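Lipid II:glycine glycyltransferase (Staphylococcus aureus, PDB 6SNR) probably catalyses transfer of the first glycine of the pentaglycine cross-bridge from glycyl-tRNA(Gly) to the lysine side chain of lipid II during peptidoglycan synthesis. Local coordinates at residues A[21-24]-A[25-28]; A[95-99]-A[100-104]; A[132-135]-A[136-140]. All coordinates share one frame; numbering follows the deposited sequence.

Interaction 1: residues A[21-24]-A[25-28]; sequences GDLL and QLTK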
loop_
_atom_site.group_PDB
_atom_site.type_symbol
_atom_site.label_atom_id
_atom_site.label_comp_id
_atom_site.label_asym_id
_atom_site.label_seq_id
_atom_site.Cartn_x
_atom_site.Cartn_y
_atom_site.Cartn_z
ATOM N N GLY A 21 7.585 -14.541 2.138
ATOM C CA GLY A 21 6.507 -14.124 2.996
ATOM C C GLY A 21 5.617 -13.054 2.396
ATOM O O GLY A 21 5.954 -12.458 1.362
ATOM N N ASP A 22 4.454 -12.858 3.002
ATOM C CA ASP A 22 3.469 -11.900 2.475
ATOM C C ASP A 22 2.469 -11.625 3.557
ATOM O O ASP A 22 2.174 -12.513 4.412
ATOM C CB ASP A 22 2.755 -12.422 1.208
ATOM C CG ASP A 22 1.986 -11.330 0.484
ATOM O OD1 ASP A 22 2.699 -10.520 -0.192
ATOM O OD2 ASP A 22 0.760 -11.209 0.634
ATOM N N LEU A 23 1.873 -10.439 3.496
ATOM C CA LEU A 23 0.730 -10.060 4.320
ATOM C C LEU A 23 -0.384 -11.157 4.361
ATOM O O LEU A 23 -0.984 -11.417 5.422
ATOM C CB LEU A 23 0.135 -8.756 3.785
ATOM C CG LEU A 23 -1.106 -8.204 4.413
ATOM C CD1 LEU A 23 -0.804 -7.790 5.849
ATOM C CD2 LEU A 23 -1.711 -7.055 3.579
ATOM N N LEU A 24 -0.691 -11.771 3.215
ATOM C CA LEU A 24 -1.833 -12.665 3.127
ATOM C C LEU A 24 -1.581 -14.035 3.795
ATOM O O LEU A 24 -2.517 -14.822 3.869
ATOM C CB LEU A 24 -2.267 -12.824 1.651
ATOM C CG LEU A 24 -2.653 -11.583 0.867
ATOM C CD1 LEU A 24 -3.480 -11.906 -0.394
ATOM C CD2 LEU A 24 -3.161 -10.380 1.621
ATOM N N GLN A 25 -0.357 -14.259 4.315
ATOM C CA GLN A 25 -0.014 -15.440 5.103
ATOM C C GLN A 25 0.072 -15.182 6.613
ATOM O O GLN A 25 0.408 -16.108 7.374
ATOM C CB GLN A 25 1.226 -16.114 4.591
ATOM C CG GLN A 25 1.028 -16.812 3.239
ATOM C CD GLN A 25 0.193 -18.080 3.430
ATOM O OE1 GLN A 25 -1.030 -18.185 3.070
ATOM N NE2 GLN A 25 0.813 -18.985 4.046
ATOM N N LEU A 26 -0.189 -13.957 7.035
ATOM C CA LEU A 26 -0.162 -13.632 8.487
ATOM C C LEU A 26 -1.417 -14.100 9.187
ATOM O O LEU A 26 -2.533 -14.021 8.659
ATOM C CB LEU A 26 0.018 -12.111 8.722
ATOM C CG LEU A 26 1.312 -11.506 8.175
ATOM C CD1 LEU A 26 1.331 -10.007 8.492
ATOM C CD2 LEU A 26 2.518 -12.193 8.788
ATOM N N THR A 27 -1.255 -14.501 10.461
ATOM C CA THR A 27 -2.382 -14.945 11.208
ATOM C C THR A 27 -3.498 -13.904 11.395
ATOM O O THR A 27 -4.665 -14.242 11.382
ATOM C CB THR A 27 -1.998 -15.582 12.576
ATOM O OG1 THR A 27 -1.508 -14.564 13.475
ATOM C CG2 THR A 27 -0.990 -16.671 12.445
ATOM N N LYS A 28 -3.137 -12.616 11.569
ATOM C CA LYS A 28 -4.152 -11.592 11.736
ATOM C C LYS A 28 -4.869 -11.274 10.405
ATOM O O LYS A 28 -5.994 -10.804 10.427
ATOM C CB LYS A 28 -3.544 -10.310 12.327
ATOM C CG LYS A 28 -2.979 -10.470 13.705
ATOM C CD LYS A 28 -4.029 -10.833 14.716
ATOM C CE LYS A 28 -3.503 -10.515 16.122
ATOM N NZ LYS A 28 -3.123 -9.066 16.292
#

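Interaction 2: residues A[95-99]-A[100-104]; sequences EIAKA and EKAYA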
loop_
_atom_site.group_PDB
_atom_site.type_symbol
_atom_site.label_atom_id
_atom_site.label_comp_id
_atom_site.label_asym_id
_atom_site.label_seq_id
_atom_site.Cartn_x
_atom_site.Cartn_y
_atom_site.Cartn_z
ATOM N N GLU A 95 -3.300 -33.695 3.603
ATOM C CA GLU A 95 -3.977 -34.323 4.760
ATOM C C GLU A 95 -5.152 -33.474 5.299
ATOM O O GLU A 95 -6.289 -33.926 5.542
ATOM C CB GLU A 95 -2.980 -34.564 5.898
ATOM C CG GLU A 95 -1.845 -35.517 5.647
ATOM C CD GLU A 95 -1.165 -36.006 6.929
ATOM O OE1 GLU A 95 -1.650 -35.705 8.050
ATOM O OE2 GLU A 95 -0.138 -36.708 6.795
ATOM N N ILE A 96 -4.878 -32.187 5.528
ATOM C CA ILE A 96 -5.884 -31.310 6.070
ATOM C C ILE A 96 -7.025 -31.109 5.057
ATOM O O ILE A 96 -8.199 -31.169 5.375
ATOM C CB ILE A 96 -5.234 -29.971 6.456
ATOM C CG1 ILE A 96 -4.233 -30.169 7.569
ATOM C CG2 ILE A 96 -6.280 -28.951 6.864
ATOM C CD1 ILE A 96 -3.452 -28.921 7.921
ATOM N N ALA A 97 -6.658 -30.803 3.807
ATOM C CA ALA A 97 -7.636 -30.471 2.785
ATOM C C ALA A 97 -8.593 -31.632 2.481
ATOM O O ALA A 97 -9.740 -31.404 2.259
ATOM C CB ALA A 97 -6.918 -30.000 1.518
ATOM N N LYS A 98 -8.096 -32.855 2.489
ATOM C CA LYS A 98 -8.965 -34.006 2.228
ATOM C C LYS A 98 -9.979 -34.137 3.362
ATOM O O LYS A 98 -11.163 -34.397 3.133
ATOM C CB LYS A 98 -8.128 -35.267 2.048
ATOM C CG LYS A 98 -7.392 -35.309 0.730
ATOM C CD LYS A 98 -6.379 -36.450 0.741
ATOM C CE LYS A 98 -5.722 -36.658 -0.602
ATOM N NZ LYS A 98 -6.614 -37.271 -1.619
ATOM N N ALA A 99 -9.518 -33.916 4.595
ATOM C CA ALA A 99 -10.413 -33.931 5.752
ATOM C C ALA A 99 -11.463 -32.831 5.727
ATOM O O ALA A 99 -12.527 -32.993 6.310
ATOM C CB ALA A 99 -9.598 -33.879 7.034
ATOM N N GLU A 100 -11.183 -31.705 5.020
ATOM C CA GLU A 100 -12.129 -30.640 4.826
ATOM C C GLU A 100 -12.975 -30.727 3.522
ATOM O O GLU A 100 -13.726 -29.810 3.221
ATOM C CB GLU A 100 -11.440 -29.266 4.877
ATOM C CG GLU A 100 -10.716 -29.044 6.190
ATOM C CD GLU A 100 -11.644 -29.086 7.371
ATOM O OE1 GLU A 100 -12.770 -28.559 7.319
ATOM O OE2 GLU A 100 -11.166 -29.650 8.380
ATOM N N LYS A 101 -12.859 -31.864 2.831
ATOM C CA LYS A 101 -13.591 -32.155 1.586
ATOM C C LYS A 101 -13.252 -31.091 0.541
ATOM O O LYS A 101 -14.135 -30.612 -0.177
ATOM C CB LYS A 101 -15.117 -32.234 1.793
ATOM C CG LYS A 101 -15.577 -33.150 2.930
ATOM C CD LYS A 101 -15.183 -34.591 2.671
ATOM C CE LYS A 101 -15.768 -35.536 3.725
ATOM N NZ LYS A 101 -15.354 -36.935 3.407
ATOM N N ALA A 102 -11.994 -30.704 0.465
ATOM C CA ALA A 102 -11.599 -29.661 -0.487
ATOM C C ALA A 102 -11.561 -30.250 -1.914
ATOM O O ALA A 102 -11.152 -31.384 -2.094
ATOM C CB ALA A 102 -10.247 -29.084 -0.126
ATOM N N TYR A 103 -12.003 -29.478 -2.921
ATOM C CA TYR A 103 -11.897 -29.963 -4.312
ATOM C C TYR A 103 -10.517 -29.689 -4.912
ATOM O O TYR A 103 -10.153 -30.275 -5.943
ATOM C CB TYR A 103 -13.024 -29.380 -5.181
ATOM C CG TYR A 103 -12.889 -27.918 -5.482
ATOM C CD1 TYR A 103 -12.067 -27.479 -6.517
ATOM C CD2 TYR A 103 -13.582 -26.978 -4.748
ATOM C CE1 TYR A 103 -11.975 -26.111 -6.805
ATOM C CE2 TYR A 103 -13.489 -25.615 -5.029
ATOM C CZ TYR A 103 -12.674 -25.202 -6.032
ATOM O OH TYR A 103 -12.591 -23.847 -6.320
ATOM N N ALA A 104 -9.720 -28.806 -4.272
ATOM C CA ALA A 104 -8.365 -28.460 -4.707
ATOM C C ALA A 104 -7.652 -27.639 -3.611
ATOM O O ALA A 104 -8.347 -27.088 -2.751
ATOM C CB ALA A 104 -8.430 -27.602 -5.985
#

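Interaction 3: residues A[132-135]-A[136-140]; sequences GFKE and GLSKD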
loop_
_atom_site.group_PDB
_atom_site.type_symbol
_atom_site.label_atom_id
_atom_site.label_comp_id
_atom_site.label_asym_id
_atom_site.label_seq_id
_atom_site.Cartn_x
_atom_site.Cartn_y
_atom_site.Cartn_z
ATOM N N GLY A 132 -1.837 -20.134 -15.934
ATOM C CA GLY A 132 -1.212 -19.503 -17.141
ATOM C C GLY A 132 -0.665 -18.103 -16.941
ATOM O O GLY A 132 -0.944 -17.449 -15.936
ATOM N N PHE A 133 0.107 -17.602 -17.912
ATOM C CA PHE A 133 0.702 -16.273 -17.814
ATOM C C PHE A 133 -0.181 -15.286 -18.553
ATOM O O PHE A 133 0.136 -14.832 -19.681
ATOM C CB PHE A 133 2.128 -16.240 -18.343
ATOM C CG PHE A 133 3.040 -17.230 -17.689
ATOM C CD1 PHE A 133 3.592 -16.991 -16.426
ATOM C CD2 PHE A 133 3.346 -18.430 -18.321
ATOM C CE1 PHE A 133 4.450 -17.906 -15.847
ATOM C CE2 PHE A 133 4.201 -19.339 -17.740
ATOM C CZ PHE A 133 4.768 -19.072 -16.496
ATOM N N LYS A 134 -1.303 -14.967 -17.921
ATOM C CA LYS A 134 -2.312 -14.074 -18.491
ATOM C C LYS A 134 -2.088 -12.589 -18.076
ATOM O O LYS A 134 -1.049 -12.253 -17.491
ATOM C CB LYS A 134 -3.721 -14.601 -18.173
ATOM C CG LYS A 134 -3.927 -16.070 -18.495
ATOM C CD LYS A 134 -5.407 -16.425 -18.564
ATOM C CE LYS A 134 -5.648 -17.825 -19.123
ATOM N NZ LYS A 134 -4.871 -18.133 -20.352
ATOM N N GLU A 135 -3.008 -11.679 -18.415
ATOM C CA GLU A 135 -2.846 -10.279 -18.026
ATOM C C GLU A 135 -2.664 -10.129 -16.511
ATOM O O GLU A 135 -3.194 -10.951 -15.742
ATOM C CB GLU A 135 -4.002 -9.375 -18.452
ATOM C CG GLU A 135 -3.896 -8.845 -19.894
ATOM C CD GLU A 135 -2.960 -7.622 -19.952
ATOM O OE1 GLU A 135 -1.741 -7.789 -19.991
ATOM O OE2 GLU A 135 -3.418 -6.502 -19.848
ATOM N N GLY A 136 -1.994 -9.057 -16.098
ATOM C CA GLY A 136 -1.725 -8.879 -14.642
ATOM C C GLY A 136 -3.019 -8.895 -13.814
ATOM O O GLY A 136 -3.053 -9.465 -12.695
ATOM N N LEU A 137 -4.101 -8.315 -14.331
ATOM C CA LEU A 137 -5.391 -8.314 -13.609
ATOM C C LEU A 137 -6.475 -9.211 -14.213
ATOM O O LEU A 137 -7.673 -8.950 -14.024
ATOM C CB LEU A 137 -5.890 -6.891 -13.429
ATOM C CG LEU A 137 -5.112 -5.975 -12.501
ATOM C CD1 LEU A 137 -5.466 -4.509 -12.666
ATOM C CD2 LEU A 137 -5.342 -6.467 -11.069
ATOM N N SER A 138 -6.082 -10.302 -14.848
ATOM C CA SER A 138 -6.986 -11.290 -15.362
ATOM C C SER A 138 -7.945 -11.758 -14.281
ATOM O O SER A 138 -7.528 -12.029 -13.148
ATOM C CB SER A 138 -6.236 -12.506 -15.912
ATOM O OG SER A 138 -7.144 -13.515 -16.347
ATOM N N LYS A 139 -9.215 -11.833 -14.626
ATOM C CA LYS A 139 -10.193 -12.496 -13.732
ATOM C C LYS A 139 -9.982 -14.034 -13.593
ATOM O O LYS A 139 -10.670 -14.689 -12.789
ATOM C CB LYS A 139 -11.617 -12.158 -14.212
ATOM N N ASP A 140 -9.030 -14.630 -14.314
ATOM C CA ASP A 140 -8.771 -16.079 -14.249
ATOM C C ASP A 140 -8.026 -16.521 -12.981
ATOM O O ASP A 140 -7.860 -17.725 -12.703
ATOM C CB ASP A 140 -8.006 -16.550 -15.492
ATOM C CG ASP A 140 -8.873 -16.624 -16.710
ATOM O OD1 ASP A 140 -9.974 -16.027 -16.681
ATOM O OD2 ASP A 140 -8.430 -17.294 -17.674
#

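Interaction 1: residues A[21-24]-A[25-28]
L26 meets L23 in a tight turn just ahead of helix 27-33, and its side chain is worth following outward from the backbone. L26 CB lies 3.5 Å from L23 O. L26 CG, the next atom, stays beside the same carbonyl, 3.6 Å from L23 O, with D22 O a little farther off. At the tip, L26 CD1 meets L23 CD1 at 4.1 Å, and the two leucine side chains cross at about a right angle. L23 reaches this meeting point because its CG lies anti to the backbone N (chi1 176°). Beyond the pair, L23 also touches W29 of the helix, while L26 packs on D12 and V15 of helix 8-17.

The backbone beneath is a short 3-10 segment. Q25 N donates to D22 O at 3.1 Å, and L26 N to L23 O, also at 3.1 Å. D22 starts the turn with its carboxylate: L24 N gives a nearly straight bond to D22 OD2, 3.0 Å long, which makes an Asx turn; the donor comes in on the anti side of that oxygen, 32° out of the carboxylate plane. The other oxygen, OD1, is taken by the hydroxyl of Y317, a residue of strand 315-323 that also bonds to L23 N. L26 then occupies the N-cap position of the helix. With each carboxylate oxygen in its own hydrogen bond, the buried D22 is held in a fixed rotation, and two successive i to i+3 bonds set the path by which the chain enters helix 27-33.

Interaction 2: residues A[95-99]-A[100-104]
A97 and A102 meet methyl to methyl, CB to CB at 3.8 Å, where helix 83-99 ends and the chain turns into strand 102-107. This is the tight, buried part of the contact. A102 CB also lies 3.4 Å from A97 O, the same carbonyl oxygen that accepts from A102 N at 3.0 Å. One residue in from each end, K101 N reaches K98 O at 3.1 Å. The two bonds make a Schellman motif, with K101 at the C-prime position and its phi positive at 59°.

E100 lies between the two sides. E100 N donates to I96 O in a bent bond, and E100 CG sits 3.4 Å from I96 O. The chain then bends at chi2 (-61°), laying the carboxylate beside the A99 carbonyl, and OE1 is bonded to the hydroxyl of Y39.

The outer side is much looser: K98 and K101 are exposed, and the nearest approach of the K101 side chain is K101 CD to K98 O at 4.1 Å. In this beta-alpha-beta unit, which joins strand 68-78 to strand 102-107 through the helix, backbone bonds engage the carbonyls of I96, A97 and K98, and two small methyls let strand and helix end come close.

Interaction 3: residues A[132-135]-A[136-140]
E135 O is gripped by two donors: S138 N, at 3.1 Å and nearly straight (165°), and the hydroxyl of Y141. The first of these bonds closes a type I beta turn running from E135 to S138, in the long loop between strands 129-130 and 146-151. S138 CB lies 3.4 Å from E135 O.

From there S138 begins a second turn. Its OG, anti to the backbone N (chi1 177°), accepts from D140 N at 3.0 Å, forming an ST turn. The K134 side chain runs from S138 to D140: K134 CB rests 4.0 Å from S138 CB, and the K134 and D140 side chains then cross obliquely, with K134 CD and CE lying by D140 OD2. The loop is tied to its surroundings by R145, whose NH2 bonds to K134 O, and by D358, whose OD1 accepts from L137 N.

K134 and D140 are both exposed, and their charges probably attract only modestly. The ammonium bends away at chi4 (-47°), holding K134 NZ 4.5 Å from D140 OD2, beyond a salt bridge, whereas the methylene carbon K134 CE lies 3.2 Å from that oxygen.

Overall arrangement
All three contacts are turns between neighbouring residues, set one after another along the chain and touching nowhere; nearest atoms of interactions 2 and 3 are about 10 Å apart. Interaction 1 is buried, its centre about 14 Å from that of the chain, and pairs a leucine contact with a carboxylate that has a hydrogen bond to each oxygen. Interaction 2 lies farther out, about 33 Å from that centre, and is partly buried, with A97 and A102 inside and lysines outside. Interaction 3 is a surface loop, where oppositely charged side chains pass without a salt bridge. Interaction 1 lies at the start of helix 27-33 and interaction 2 at the end of helix 83-99, and both touch strand 68-78; interaction 3 joins no helix.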